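Local coordinates for type I modular polyketide synthase (Streptomyces albus subsp. albus, PDB 6IYT), which probably selects an alpha-carboxyacyl-CoA extender unit, likely ethylmalonyl-CoA, and transfers its acyl group to the acyl carrier protein during salinomycin assembly, at residues G53-Q58 with H90-L95; V255-A260 with A301-E306; V235-Q240 with L335-P340; A197-V202 with L416-L421. All coordinates share one frame; numbering follows the deposited sequence.

Contact 1 (G53-Q58 with H90-L95); sequences GGLEAQ and HRAVVL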
loop_
_atom_site.group_PDB
_atom_site.type_symbol
_atom_site.label_atom_id
_atom_site.label_comp_id
_atom_site.label_asym_id
_atom_site.label_seq_id
_atom_site.Cartn_x
_atom_site.Cartn_y
_atom_site.Cartn_z
ATOM N N GLY A 53 15.006 -4.851 29.044
ATOM C CA GLY A 53 15.773 -4.015 29.961
ATOM C C GLY A 53 17.007 -3.433 29.312
ATOM O O GLY A 53 17.459 -2.369 29.688
ATOM N N GLY A 54 17.637 -4.195 28.427
ATOM C CA GLY A 54 18.813 -3.714 27.743
ATOM C C GLY A 54 18.468 -2.541 26.835
ATOM O O GLY A 54 19.240 -1.605 26.704
ATOM N N LEU A 55 17.259 -2.557 26.295
ATOM C CA LEU A 55 16.831 -1.483 25.402
ATOM C C LEU A 55 16.466 -0.238 26.229
ATOM O O LEU A 55 16.922 0.873 25.927
ATOM C CB LEU A 55 15.670 -1.963 24.513
ATOM C CG LEU A 55 15.083 -0.893 23.607
ATOM C CD1 LEU A 55 16.171 -0.316 22.707
ATOM C CD2 LEU A 55 13.941 -1.475 22.769
ATOM N N GLU A 56 15.848 -0.455 27.400
ATOM C CA GLU A 56 15.693 0.608 28.359
ATOM C C GLU A 56 17.058 1.206 28.777
ATOM O O GLU A 56 17.191 2.410 28.888
ATOM C CB GLU A 56 14.929 0.091 29.586
ATOM C CG GLU A 56 14.470 1.173 30.535
ATOM C CD GLU A 56 13.200 1.878 30.066
ATOM O OE1 GLU A 56 12.274 1.202 29.548
ATOM O OE2 GLU A 56 13.130 3.112 30.221
ATOM N N ALA A 57 18.055 0.349 29.032
ATOM C CA ALA A 57 19.400 0.801 29.400
ATOM C C ALA A 57 20.047 1.617 28.265
ATOM O O ALA A 57 20.665 2.667 28.495
ATOM C CB ALA A 57 20.292 -0.405 29.761
ATOM N N GLN A 58 19.895 1.157 27.034
ATOM C CA GLN A 58 20.487 1.888 25.908
ATOM C C GLN A 58 19.851 3.259 25.760
ATOM O O GLN A 58 20.534 4.225 25.466
ATOM C CB GLN A 58 20.358 1.115 24.601
ATOM C CG GLN A 58 21.250 -0.110 24.501
ATOM C CD GLN A 58 22.723 0.181 24.787
ATOM O OE1 GLN A 58 23.383 -0.550 25.554
ATOM N NE2 GLN A 58 23.246 1.203 24.164
ATOM N N HIS A 90 15.662 -6.374 20.172
ATOM C CA HIS A 90 14.673 -5.461 20.741
ATOM C C HIS A 90 14.983 -4.052 20.239
ATOM O O HIS A 90 16.124 -3.552 20.407
ATOM C CB HIS A 90 14.737 -5.479 22.272
ATOM C CG HIS A 90 14.282 -6.772 22.882
ATOM N ND1 HIS A 90 13.095 -6.883 23.570
ATOM C CD2 HIS A 90 14.776 -8.028 22.778
ATOM C CE1 HIS A 90 12.918 -8.145 23.934
ATOM N NE2 HIS A 90 13.916 -8.859 23.455
ATOM N N ARG A 91 13.983 -3.399 19.659
ATOM C CA ARG A 91 14.245 -2.234 18.822
ATOM C C ARG A 91 13.288 -1.114 19.116
ATOM O O ARG A 91 12.145 -1.342 19.444
ATOM C CB ARG A 91 14.150 -2.642 17.344
ATOM C CG ARG A 91 15.218 -3.633 16.916
ATOM C CD ARG A 91 15.027 -4.054 15.473
ATOM N NE ARG A 91 16.009 -5.035 15.110
ATOM C CZ ARG A 91 16.263 -5.471 13.881
ATOM N NH1 ARG A 91 15.506 -5.110 12.853
ATOM N NH2 ARG A 91 17.185 -6.449 13.711
ATOM N N ALA A 92 13.778 0.114 19.011
ATOM C CA ALA A 92 12.932 1.280 19.086
ATOM C C ALA A 92 13.400 2.341 18.128
ATOM O O ALA A 92 14.604 2.431 17.817
ATOM C CB ALA A 92 12.897 1.832 20.497
ATOM N N VAL A 93 12.477 3.224 17.756
ATOM C CA VAL A 93 12.804 4.383 16.970
ATOM C C VAL A 93 12.151 5.616 17.580
ATOM O O VAL A 93 10.957 5.624 17.882
ATOM C CB VAL A 93 12.348 4.218 15.539
ATOM C CG1 VAL A 93 12.677 5.447 14.723
ATOM C CG2 VAL A 93 12.936 2.933 14.935
ATOM N N VAL A 94 12.955 6.649 17.757
ATOM C CA VAL A 94 12.484 7.956 18.144
ATOM C C VAL A 94 12.532 8.904 16.944
ATOM O O VAL A 94 13.527 8.924 16.222
ATOM C CB VAL A 94 13.401 8.532 19.269
ATOM C CG1 VAL A 94 12.837 9.810 19.806
ATOM C CG2 VAL A 94 13.539 7.520 20.389
ATOM N N LEU A 95 11.530 9.784 16.843
ATOM C CA LEU A 95 11.453 10.783 15.766
ATOM C C LEU A 95 11.405 12.185 16.326
ATOM O O LEU A 95 10.793 12.420 17.366
ATOM C CB LEU A 95 10.227 10.549 14.900
ATOM C CG LEU A 95 10.077 9.141 14.302
ATOM C CD1 LEU A 95 8.768 9.075 13.553
ATOM C CD2 LEU A 95 11.229 8.807 13.387
#
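This is a buried van der Waals contact of a helix on a sheet, with no hydrogen bond across it: L55 of helix 52-67 rests on the start of strand 90-96, against H90, R91 and A92. One methyl does most of the touching. L55 CD2 lies over the backbone of the strand, with R91 N at 3.7 Å and the carbonyl carbon of H90 at 3.8 Å. It also fits between two side chains on this face of the strand. CB of H90 and CB of A92 are each 4.1 Å from L55 CD2. CG of L55 stands anti to the backbone N (chi1 176°), which carries the methyls out toward the strand. The strand is the middle one of a three-stranded antiparallel sheet, between 43-49 and 111-114. This small alpha/beta unit is CurL-like and consistent with the linker that precedes acyltransferase domains in modular synthases. The axes of 53-58 and 90-95 approach to 8.4 Å, with 36° between their directions. L55 also touches V47 of the edge strand 43-49, so it covers two neighbouring strands. R91 points to the other face of the sheet. There it bonds W439 O through NH1 and makes a cation-pi contact with the W439 ring.

Contact 2 (V255-A260 with A301-E306); sequences VSLPAA and AELEAE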
loop_
_atom_site.group_PDB
_atom_site.type_symbol
_atom_site.label_atom_id
_atom_site.label_comp_id
_atom_site.label_asym_id
_atom_site.label_seq_id
_atom_site.Cartn_x
_atom_site.Cartn_y
_atom_site.Cartn_z
ATOM N N VAL A 255 -17.787 -5.272 3.585
ATOM C CA VAL A 255 -18.640 -5.820 4.653
ATOM C C VAL A 255 -17.808 -6.678 5.547
ATOM O O VAL A 255 -17.161 -7.590 5.082
ATOM C CB VAL A 255 -19.747 -6.707 4.072
ATOM C CG1 VAL A 255 -20.552 -7.360 5.198
ATOM C CG2 VAL A 255 -20.641 -5.904 3.140
ATOM N N SER A 256 -17.759 -6.369 6.841
ATOM C CA SER A 256 -16.980 -7.207 7.765
ATOM C C SER A 256 -17.787 -8.401 8.321
ATOM O O SER A 256 -18.054 -8.476 9.526
ATOM C CB SER A 256 -16.423 -6.364 8.916
ATOM O OG SER A 256 -15.806 -5.205 8.412
ATOM N N LEU A 257 -18.149 -9.324 7.428
ATOM C CA LEU A 257 -18.717 -10.613 7.789
ATOM C C LEU A 257 -18.117 -11.669 6.865
ATOM O O LEU A 257 -17.706 -11.353 5.769
ATOM C CB LEU A 257 -20.215 -10.610 7.581
ATOM C CG LEU A 257 -21.128 -9.823 8.507
ATOM C CD1 LEU A 257 -22.527 -9.929 7.953
ATOM C CD2 LEU A 257 -21.076 -10.315 9.958
ATOM N N PRO A 258 -18.166 -12.930 7.280
ATOM C CA PRO A 258 -17.763 -14.067 6.460
ATOM C C PRO A 258 -18.611 -14.175 5.209
ATOM O O PRO A 258 -19.794 -13.864 5.251
ATOM C CB PRO A 258 -18.001 -15.284 7.383
ATOM C CG PRO A 258 -18.086 -14.737 8.755
ATOM C CD PRO A 258 -18.587 -13.330 8.638
ATOM N N ALA A 259 -18.023 -14.679 4.122
ATOM C CA ALA A 259 -18.744 -14.834 2.862
ATOM C C ALA A 259 -20.086 -15.518 3.050
ATOM O O ALA A 259 -21.076 -15.066 2.535
ATOM C CB ALA A 259 -17.907 -15.587 1.848
ATOM N N ALA A 260 -20.110 -16.626 3.786
ATOM C CA ALA A 260 -21.341 -17.413 3.896
ATOM C C ALA A 260 -22.473 -16.590 4.507
ATOM O O ALA A 260 -23.632 -16.711 4.089
ATOM C CB ALA A 260 -21.105 -18.670 4.721
ATOM N N ALA A 301 -27.201 -0.509 5.077
ATOM C CA ALA A 301 -27.993 0.050 6.177
ATOM C C ALA A 301 -28.535 -1.051 7.095
ATOM O O ALA A 301 -28.472 -0.933 8.318
ATOM C CB ALA A 301 -29.119 0.877 5.631
ATOM N N GLU A 302 -29.003 -2.145 6.503
ATOM C CA GLU A 302 -29.438 -3.323 7.287
ATOM C C GLU A 302 -28.308 -3.827 8.175
ATOM O O GLU A 302 -28.503 -4.131 9.351
ATOM C CB GLU A 302 -29.878 -4.442 6.337
ATOM C CG GLU A 302 -30.349 -5.711 7.034
ATOM C CD GLU A 302 -30.789 -6.770 6.040
ATOM O OE1 GLU A 302 -31.769 -6.517 5.318
ATOM O OE2 GLU A 302 -30.039 -7.755 5.844
ATOM N N LEU A 303 -27.126 -3.974 7.580
ATOM C CA LEU A 303 -25.964 -4.499 8.286
ATOM C C LEU A 303 -25.544 -3.545 9.411
ATOM O O LEU A 303 -25.300 -3.972 10.550
ATOM C CB LEU A 303 -24.804 -4.727 7.317
ATOM C CG LEU A 303 -25.003 -5.873 6.310
ATOM C CD1 LEU A 303 -23.896 -5.869 5.260
ATOM C CD2 LEU A 303 -25.073 -7.193 7.034
ATOM N N GLU A 304 -25.510 -2.264 9.118
ATOM C CA GLU A 304 -25.132 -1.298 10.143
ATOM C C GLU A 304 -26.119 -1.320 11.315
ATOM O O GLU A 304 -25.719 -1.179 12.446
ATOM C CB GLU A 304 -25.053 0.116 9.585
ATOM C CG GLU A 304 -24.529 1.066 10.624
ATOM C CD GLU A 304 -24.050 2.376 10.053
ATOM O OE1 GLU A 304 -23.171 2.349 9.151
ATOM O OE2 GLU A 304 -24.486 3.434 10.582
ATOM N N ALA A 305 -27.398 -1.477 11.022
ATOM C CA ALA A 305 -28.427 -1.545 12.066
ATOM C C ALA A 305 -28.253 -2.763 12.981
ATOM O O ALA A 305 -28.601 -2.702 14.171
ATOM C CB ALA A 305 -29.817 -1.537 11.442
ATOM N N GLU A 306 -27.572 -3.797 12.495
ATOM C CA GLU A 306 -27.200 -4.935 13.359
ATOM C C GLU A 306 -25.779 -4.854 13.886
ATOM O O GLU A 306 -25.236 -5.857 14.343
ATOM C CB GLU A 306 -27.374 -6.248 12.611
ATOM C CG GLU A 306 -28.684 -6.344 11.863
ATOM C CD GLU A 306 -28.890 -7.701 11.223
ATOM O OE1 GLU A 306 -27.960 -8.548 11.312
ATOM O OE2 GLU A 306 -29.983 -7.922 10.629
#
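L303 has its CG anti to the carbonyl carbon (chi1 -69°) and is extended at the next bond (chi2 171°), which sends its two methyls toward V255 and L257. The segments belong to a ferredoxin-like alpha/beta subdomain. Its strands 251-255, 276-283, 286-291 and 310-312 form a sheet with helices 259-266 and 293-305, as in the small subdomain of related acyltransferases. L303 projects from the last turns of helix 293-305. V255 closes strand 251-255. L257 lies two residues on, with P258 as N-cap between it and helix 259-266. The branches of L303 divide the work. CD1 meets both methyls of V255, at 3.7 Å from V255 CG1 and 3.9 Å from V255 CG2. The two side chains cross at about a right angle, so the leucine comes across the valine fork. CD2 turns instead to L257. S256, between V255 and L257, is the centre of an inverse gamma turn, with a weak bond from L257 N to V255 O. No hydrogen bond joins the two segments. The surroundings continue the apolar patch: V262 of helix 259-266 touches V255 and L257, and V308 touches L257 and L303. Beside the patch, E302 forms a salt bridge with R268. L257 meets the helix through a single methyl, CD1, which lies 3.8 Å from L303 CD2.

Contact 3 (V235-Q240 with L335-P340); sequences VVLRSQ and LSFVEP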
loop_
_atom_site.group_PDB
_atom_site.type_symbol
_atom_site.label_atom_id
_atom_site.label_comp_id
_atom_site.label_asym_id
_atom_site.label_seq_id
_atom_site.Cartn_x
_atom_site.Cartn_y
_atom_site.Cartn_z
ATOM N N VAL A 235 -4.983 1.166 -17.321
ATOM C CA VAL A 235 -5.775 1.766 -16.245
ATOM C C VAL A 235 -6.580 2.978 -16.725
ATOM O O VAL A 235 -7.745 3.128 -16.345
ATOM C CB VAL A 235 -4.949 2.104 -14.979
ATOM C CG1 VAL A 235 -4.018 3.263 -15.216
ATOM C CG2 VAL A 235 -5.890 2.422 -13.823
ATOM N N VAL A 236 -6.035 3.735 -17.670
ATOM C CA VAL A 236 -6.747 4.879 -18.228
ATOM C C VAL A 236 -7.953 4.408 -19.039
ATOM O O VAL A 236 -9.062 4.852 -18.820
ATOM C CB VAL A 236 -5.840 5.757 -19.116
ATOM C CG1 VAL A 236 -6.687 6.792 -19.891
ATOM C CG2 VAL A 236 -4.803 6.475 -18.270
ATOM N N LEU A 237 -7.753 3.473 -19.944
ATOM C CA LEU A 237 -8.835 3.103 -20.850
ATOM C C LEU A 237 -9.921 2.329 -20.144
ATOM O O LEU A 237 -11.089 2.505 -20.442
ATOM C CB LEU A 237 -8.318 2.302 -22.026
ATOM C CG LEU A 237 -7.461 3.067 -23.019
ATOM C CD1 LEU A 237 -7.033 2.110 -24.138
ATOM C CD2 LEU A 237 -8.178 4.290 -23.580
ATOM N N ARG A 238 -9.542 1.394 -19.289
ATOM C CA ARG A 238 -10.529 0.640 -18.571
ATOM C C ARG A 238 -11.374 1.519 -17.654
ATOM O O ARG A 238 -12.586 1.388 -17.625
ATOM C CB ARG A 238 -9.921 -0.506 -17.803
ATOM C CG ARG A 238 -10.962 -1.579 -17.540
ATOM C CD ARG A 238 -10.337 -2.850 -16.983
ATOM N NE ARG A 238 -9.850 -2.663 -15.617
ATOM C CZ ARG A 238 -9.310 -3.644 -14.898
ATOM N NH1 ARG A 238 -9.156 -4.835 -15.443
ATOM N NH2 ARG A 238 -8.975 -3.443 -13.616
ATOM N N SER A 239 -10.738 2.442 -16.913
ATOM C CA SER A 239 -11.494 3.315 -16.027
ATOM C C SER A 239 -12.392 4.287 -16.804
ATOM O O SER A 239 -13.502 4.575 -16.378
ATOM C CB SER A 239 -10.587 4.059 -15.030
ATOM O OG SER A 239 -9.669 4.947 -15.658
ATOM N N GLN A 240 -11.931 4.746 -17.959
ATOM C CA GLN A 240 -12.793 5.569 -18.846
ATOM C C GLN A 240 -14.001 4.775 -19.346
ATOM O O GLN A 240 -15.136 5.268 -19.335
ATOM C CB GLN A 240 -12.005 6.090 -20.036
ATOM C CG GLN A 240 -12.797 7.061 -20.900
ATOM C CD GLN A 240 -13.218 8.301 -20.146
ATOM O OE1 GLN A 240 -12.359 9.089 -19.672
ATOM N NE2 GLN A 240 -14.516 8.557 -20.103
ATOM N N LEU A 335 -8.106 -3.110 -25.067
ATOM C CA LEU A 335 -6.842 -3.527 -24.420
ATOM C C LEU A 335 -6.005 -4.482 -25.265
ATOM O O LEU A 335 -5.032 -5.047 -24.776
ATOM C CB LEU A 335 -7.158 -4.200 -23.077
ATOM C CG LEU A 335 -7.971 -3.354 -22.067
ATOM C CD1 LEU A 335 -8.024 -4.064 -20.723
ATOM C CD2 LEU A 335 -7.410 -1.955 -21.895
ATOM N N SER A 336 -6.336 -4.605 -26.548
ATOM C CA SER A 336 -5.635 -5.557 -27.430
ATOM C C SER A 336 -4.164 -5.162 -27.678
ATOM O O SER A 336 -3.353 -5.990 -28.100
ATOM C CB SER A 336 -6.360 -5.662 -28.761
ATOM O OG SER A 336 -6.438 -4.384 -29.390
ATOM N N PHE A 337 -3.828 -3.915 -27.413
ATOM C CA PHE A 337 -2.435 -3.422 -27.582
ATOM C C PHE A 337 -1.434 -4.058 -26.623
ATOM O O PHE A 337 -0.225 -3.915 -26.803
ATOM C CB PHE A 337 -2.394 -1.903 -27.425
ATOM C CG PHE A 337 -2.744 -1.428 -26.039
ATOM C CD1 PHE A 337 -1.787 -1.429 -25.018
ATOM C CD2 PHE A 337 -4.039 -1.098 -25.719
ATOM C CE1 PHE A 337 -2.110 -1.009 -23.743
ATOM C CE2 PHE A 337 -4.369 -0.695 -24.415
ATOM C CZ PHE A 337 -3.410 -0.716 -23.425
ATOM N N VAL A 338 -1.921 -4.568 -25.493
ATOM C CA VAL A 338 -1.032 -4.935 -24.389
ATOM C C VAL A 338 -0.002 -5.975 -24.813
ATOM O O VAL A 338 -0.315 -6.911 -25.521
ATOM C CB VAL A 338 -1.826 -5.470 -23.177
ATOM C CG1 VAL A 338 -0.878 -5.957 -22.117
ATOM C CG2 VAL A 338 -2.686 -4.368 -22.620
ATOM N N GLU A 339 1.250 -5.761 -24.408
ATOM C CA GLU A 339 2.314 -6.723 -24.665
ATOM C C GLU A 339 2.949 -7.182 -23.359
ATOM O O GLU A 339 4.036 -6.698 -22.974
ATOM C CB GLU A 339 3.377 -6.103 -25.551
ATOM C CG GLU A 339 2.845 -5.696 -26.897
ATOM C CD GLU A 339 2.600 -6.882 -27.832
ATOM O OE1 GLU A 339 2.919 -8.017 -27.460
ATOM O OE2 GLU A 339 2.092 -6.667 -28.949
ATOM N N PRO A 340 2.287 -8.091 -22.673
ATOM C CA PRO A 340 2.818 -8.611 -21.425
ATOM C C PRO A 340 4.084 -9.416 -21.637
ATOM O O PRO A 340 4.293 -9.981 -22.727
ATOM C CB PRO A 340 1.696 -9.515 -20.911
ATOM C CG PRO A 340 0.957 -9.942 -22.140
ATOM C CD PRO A 340 1.034 -8.763 -23.067
#
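L237 lays its CD1 obliquely against the F337 ring, 3.9 Å from F337 CE2. It comes from helix 228-245 of the acyltransferase domain. F337 sits in a type I beta turn, L335 to V338, that follows helix 328-334. The turn is closed by V338 N bonding L335 O at 3.2 Å. CG of F337 lies between the backbone N and the carbonyl carbon (chi1 66°), a rotamer that folds the ring back over its own turn. One ring face therefore looks onto the turn itself: V338 CG2 is 3.5 Å above the plane of the F337 ring, offset toward the rim, and L335 O lies on the same face. A second contact is made by L335. Its CD2 reaches L237 CB at 4.4 Å, so the leucine of the helix is met at its base by one residue of the turn and at its end by another. F337 also touches D230, Q233 and V234 of helix 228-245, and L335 touches A363 and W366 of helix 363-371. The turn thus bridges two helices. D230 OD2 takes a bond from E339 N, tying the exit of the turn to helix 228-245 as well. Within that helix, V235 O accepts two bonds from S239, one from its backbone N and one of 2.7 Å from its OG.

Contact 4 (A197-V202 with L416-L421); sequences AVWQSV and LAQGTL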
loop_
_atom_site.group_PDB
_atom_site.type_symbol
_atom_site.label_atom_id
_atom_site.label_comp_id
_atom_site.label_asym_id
_atom_site.label_seq_id
_atom_site.Cartn_x
_atom_site.Cartn_y
_atom_site.Cartn_z
ATOM N N ALA A 197 8.777 2.865 -4.806
ATOM C CA ALA A 197 10.113 3.397 -4.924
ATOM C C ALA A 197 10.648 3.983 -3.616
ATOM O O ALA A 197 11.843 4.024 -3.416
ATOM C CB ALA A 197 10.181 4.440 -6.029
ATOM N N VAL A 198 9.760 4.445 -2.734
ATOM C CA VAL A 198 10.168 4.944 -1.435
ATOM C C VAL A 198 10.745 3.784 -0.610
ATOM O O VAL A 198 11.792 3.899 -0.015
ATOM C CB VAL A 198 8.980 5.596 -0.689
ATOM C CG1 VAL A 198 9.325 5.897 0.754
ATOM C CG2 VAL A 198 8.530 6.851 -1.422
ATOM N N TRP A 199 10.046 2.661 -0.596
ATOM C CA TRP A 199 10.576 1.448 0.082
ATOM C C TRP A 199 11.883 0.990 -0.572
ATOM O O TRP A 199 12.816 0.583 0.111
ATOM C CB TRP A 199 9.535 0.309 0.054
ATOM C CG TRP A 199 8.362 0.542 1.002
ATOM C CD1 TRP A 199 7.094 0.895 0.661
ATOM C CD2 TRP A 199 8.341 0.335 2.424
ATOM N NE1 TRP A 199 6.330 1.020 1.768
ATOM C CE2 TRP A 199 7.055 0.656 2.864
ATOM C CE3 TRP A 199 9.305 -0.019 3.362
ATOM C CZ2 TRP A 199 6.677 0.574 4.219
ATOM C CZ3 TRP A 199 8.919 -0.128 4.716
ATOM C CH2 TRP A 199 7.630 0.184 5.116
ATOM N N GLN A 200 11.906 0.968 -1.882
ATOM C CA GLN A 200 13.079 0.557 -2.611
ATOM C C GLN A 200 14.331 1.345 -2.194
ATOM O O GLN A 200 15.420 0.776 -2.088
ATOM C CB GLN A 200 12.820 0.749 -4.092
ATOM C CG GLN A 200 13.980 0.383 -4.986
ATOM C CD GLN A 200 13.615 0.541 -6.457
ATOM O OE1 GLN A 200 12.640 1.227 -6.804
ATOM N NE2 GLN A 200 14.352 -0.129 -7.317
ATOM N N SER A 201 14.151 2.611 -1.822
ATOM C CA SER A 201 15.270 3.487 -1.485
ATOM C C SER A 201 15.951 3.126 -0.151
ATOM O O SER A 201 17.137 3.494 0.079
ATOM C CB SER A 201 14.817 4.974 -1.465
ATOM O OG SER A 201 14.234 5.311 -0.213
ATOM N N VAL A 202 15.273 2.334 0.674
ATOM C CA VAL A 202 15.890 1.795 1.903
ATOM C C VAL A 202 16.072 0.300 1.820
ATOM O O VAL A 202 16.217 -0.398 2.841
ATOM C CB VAL A 202 15.105 2.191 3.156
ATOM C CG1 VAL A 202 15.228 3.682 3.383
ATOM C CG2 VAL A 202 13.644 1.772 3.049
ATOM N N LEU A 416 4.134 -9.836 9.211
ATOM C CA LEU A 416 4.057 -8.373 9.281
ATOM C C LEU A 416 3.212 -7.857 8.127
ATOM O O LEU A 416 3.440 -8.232 6.973
ATOM C CB LEU A 416 5.444 -7.763 9.207
ATOM C CG LEU A 416 5.501 -6.247 9.032
ATOM C CD1 LEU A 416 5.037 -5.519 10.269
ATOM C CD2 LEU A 416 6.913 -5.833 8.657
ATOM N N ALA A 417 2.177 -7.109 8.461
ATOM C CA ALA A 417 1.331 -6.460 7.472
ATOM C C ALA A 417 1.426 -4.960 7.648
ATOM O O ALA A 417 0.982 -4.410 8.661
ATOM C CB ALA A 417 -0.104 -6.934 7.627
ATOM N N GLN A 418 2.155 -4.328 6.752
ATOM C CA GLN A 418 2.638 -2.991 6.964
ATOM C C GLN A 418 2.109 -2.111 5.848
ATOM O O GLN A 418 2.299 -2.421 4.702
ATOM C CB GLN A 418 4.152 -3.001 6.926
ATOM C CG GLN A 418 4.748 -1.648 7.069
ATOM C CD GLN A 418 4.460 -1.072 8.387
ATOM O OE1 GLN A 418 4.716 -1.709 9.405
ATOM N NE2 GLN A 418 3.828 0.100 8.409
ATOM N N GLY A 419 1.457 -1.011 6.206
ATOM C CA GLY A 419 1.077 0.022 5.229
ATOM C C GLY A 419 2.194 1.032 4.971
ATOM O O GLY A 419 3.266 0.955 5.573
ATOM N N THR A 420 1.928 1.971 4.064
ATOM C CA THR A 420 2.865 2.998 3.732
ATOM C C THR A 420 2.354 4.314 4.272
ATOM O O THR A 420 2.766 4.716 5.345
ATOM C CB THR A 420 3.137 3.071 2.233
ATOM O OG1 THR A 420 3.490 1.759 1.756
ATOM C CG2 THR A 420 4.272 4.016 1.951
ATOM N N LEU A 421 1.406 4.950 3.586
ATOM C CA LEU A 421 0.767 6.116 4.151
ATOM C C LEU A 421 -0.562 5.793 4.805
ATOM O O LEU A 421 -0.971 4.656 4.850
ATOM C CB LEU A 421 0.594 7.212 3.087
ATOM C CG LEU A 421 1.815 7.580 2.250
ATOM C CD1 LEU A 421 1.477 8.709 1.260
ATOM C CD2 LEU A 421 2.962 8.001 3.148
#
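W199 gives its indole N-H to T420, the one hydrogen bond that crosses between the two segments. NE1 lies 2.9 Å from T420 OG1 and the bond is nearly straight (174°). The hydroxyl oxygen is only 1° out of the indole plane, so it meets the ring at its edge. T420 CG2 sits next to it, 3.6 Å from W199 NE1. Further along the same edge, G419 O is 3.7 Å from W199 CZ2, also near the ring plane. Q418 completes the shell with its CG, 3.9 Å from W199 CH2. That side chain crosses the indole at about a right angle.

The next shell fixes these groups. T420 OG1 also bonds E393 O, so the hydroxyl takes the indole N-H and gives its own proton to a backbone carbonyl. This should limit its rotation. Q418 is bent at its second torsion, which turns its amide toward the next residue, G419. Its NE2 then reaches G419 O at 3.0 Å and also bonds E437 OE1. The carbonyls of G419 and T420 both turn to S434 OG, the former through a weak bond.

Farther out, the ring of F435 meets that of W199 with the planes steeply inclined. W199 lies in the last turns of helix 181-200. Strand 416-418 is an edge of the four-stranded parallel sheet of the large alpha/beta subdomain, next to strand 388-393. Helix 428-439 supplies S434, F435 and E437, and so packs against both the indole and the end of the strand.

In the fold
Contact 4 lies near the middle of the chain, its centre about 8 Å from that of the chain. Contacts 1 and 3 lie on opposite sides of the chain's centre, their own centres about 49 Å apart. Contact 1 is in the CurL-like part; the other three are in the acyltransferase domain. Centres of contacts 1 and 4 are about 22 Å apart, with nearest atoms about 10 Å apart. Helix 428-439 lies between them and touches both. Contacts 2 and 3 are about 34 Å apart between centres. Contact 2 belongs to the small subdomain. Contact 3 is on helix 228-245, whose R238 touches Q214, next to S213 of a probable nucleophile elbow.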